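Local coordinates for protein glutaredoxin (Populus tremula x Populus tremuloides, PDB 2E7P) that binds a glutathione-ligated [2Fe-2S] cluster and, as a CPYC-type glutaredoxin, probably reduces low-molecular-weight disulfides and proteins with electrons from glutathione, at residues C[14-17]-C[18-21]. Numbering follows the deposited sequence.
Sequences KELA and SSAP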
loop_
_atom_site.group_PDB
_atom_site.type_symbol
_atom_site.label_atom_id
_atom_site.label_comp_id
_atom_site.label_asym_id
_atom_site.label_seq_id
_atom_site.Cartn_x
_atom_site.Cartn_y
_atom_site.Cartn_z
ATOM N N LYS C 14 -6.058 22.357 -0.183
ATOM C CA LYS C 14 -7.110 22.790 -1.104
ATOM C C LYS C 14 -6.578 23.221 -2.479
ATOM O O LYS C 14 -7.195 22.940 -3.504
ATOM C CB LYS C 14 -7.973 23.878 -0.474
ATOM C CG LYS C 14 -8.931 23.342 0.597
ATOM C CD LYS C 14 -10.000 24.365 0.960
ATOM C CE LYS C 14 -10.614 24.075 2.327
ATOM N NZ LYS C 14 -11.955 24.721 2.414
ATOM N N GLU C 15 -5.426 23.891 -2.476
ATOM C CA GLU C 15 -4.784 24.339 -3.694
ATOM C C GLU C 15 -4.335 23.138 -4.515
ATOM O O GLU C 15 -4.637 23.043 -5.705
ATOM C CB GLU C 15 -3.557 25.181 -3.370
ATOM C CG GLU C 15 -3.853 26.600 -2.884
ATOM C CD GLU C 15 -2.573 27.395 -2.665
ATOM O OE1 GLU C 15 -1.895 27.697 -3.694
ATOM O OE2 GLU C 15 -2.245 27.705 -1.480
ATOM N N LEU C 16 -3.583 22.252 -3.874
ATOM C CA LEU C 16 -3.147 21.002 -4.484
ATOM C C LEU C 16 -4.313 20.260 -5.116
ATOM O O LEU C 16 -4.222 19.851 -6.258
ATOM C CB LEU C 16 -2.433 20.111 -3.467
ATOM C CG LEU C 16 -1.044 20.587 -3.078
ATOM C CD1 LEU C 16 -0.495 19.729 -1.934
ATOM C CD2 LEU C 16 -0.047 20.616 -4.278
ATOM N N ALA C 17 -5.419 20.156 -4.385
ATOM C CA ALA C 17 -6.595 19.370 -4.816
ATOM C C ALA C 17 -7.254 19.869 -6.107
ATOM O O ALA C 17 -7.883 19.085 -6.857
ATOM C CB ALA C 17 -7.614 19.320 -3.701
ATOM N N SER C 18 -7.119 21.176 -6.349
ATOM C CA SER C 18 -7.654 21.808 -7.561
ATOM C C SER C 18 -6.553 22.124 -8.562
ATOM O O SER C 18 -6.832 22.685 -9.615
ATOM C CB SER C 18 -8.400 23.086 -7.204
ATOM O OG SER C 18 -9.624 22.772 -6.576
ATOM N N SER C 19 -5.316 21.749 -8.247
ATOM C CA SER C 19 -4.154 22.119 -9.079
ATOM C C SER C 19 -4.017 21.427 -10.457
ATOM O O SER C 19 -3.175 21.806 -11.253
ATOM C CB SER C 19 -2.859 21.979 -8.279
ATOM O OG SER C 19 -2.473 20.623 -8.059
ATOM N N ALA C 20 -4.837 20.414 -10.730
ATOM C CA ALA C 20 -4.788 19.721 -12.020
ATOM C C ALA C 20 -6.173 19.205 -12.256
ATOM O O ALA C 20 -6.946 19.116 -11.315
ATOM C CB ALA C 20 -3.742 18.583 -12.002
ATOM N N PRO C 21 -6.536 18.930 -13.511
ATOM C CA PRO C 21 -7.842 18.298 -13.764
ATOM C C PRO C 21 -8.105 17.029 -12.924
ATOM O O PRO C 21 -9.223 16.812 -12.484
ATOM C CB PRO C 21 -7.768 17.966 -15.259
ATOM C CG PRO C 21 -6.896 19.064 -15.827
ATOM C CD PRO C 21 -5.809 19.191 -14.773
HETATM O O HOH W 1 -9.840 22.635 -3.999
HETATM O O HOH W 2 -8.897 18.198 -9.256
#
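Just beyond helix 3-18, Ser19 folds back and grips the carbonyl oxygen of Leu16 twice. Ser19 CB packs 3.2 Å from Leu16 O and almost as near Glu15 O. With chi1 at 73°, Ser19 OG is flanked by both main-chain branches, which brings it to Leu16 O; Ser19 OG donates to Leu16 O at 2.6 Å. This bond lies in the carbonyl plane on a lone pair, with a C=O...OG angle of 126°. Ser19 N donates to Leu16 O at 3.0 Å, but from above the carbonyl plane, so main chain and side chain take different approaches to one acceptor. This i to i+3 backbone bond, of 3-10 type, closes a tight turn over residues 16-19. One residue earlier, Ser18 N is shared weakly between Lys14 O and Glu15 O. Two waters bridge the segment: one molecule donates to Lys14 O at 2.7 Å and hydrogen-bonds Ser18 OG, while a second donates both to Ala17 O and to Ala20 O, bridging the two carbonyls. Ser19 OG also has a weak hydrogen bond with Lys48 of strand 48-51. Toward the fold, the Leu16 side chain and buried Ala17 touch Phe25 of strand 22-26, and helix 58-69 meets them through Leu61 and Trp68 respectively; the loop links helix 3-18 to strand 22-26 of the thioredoxin-fold sheet.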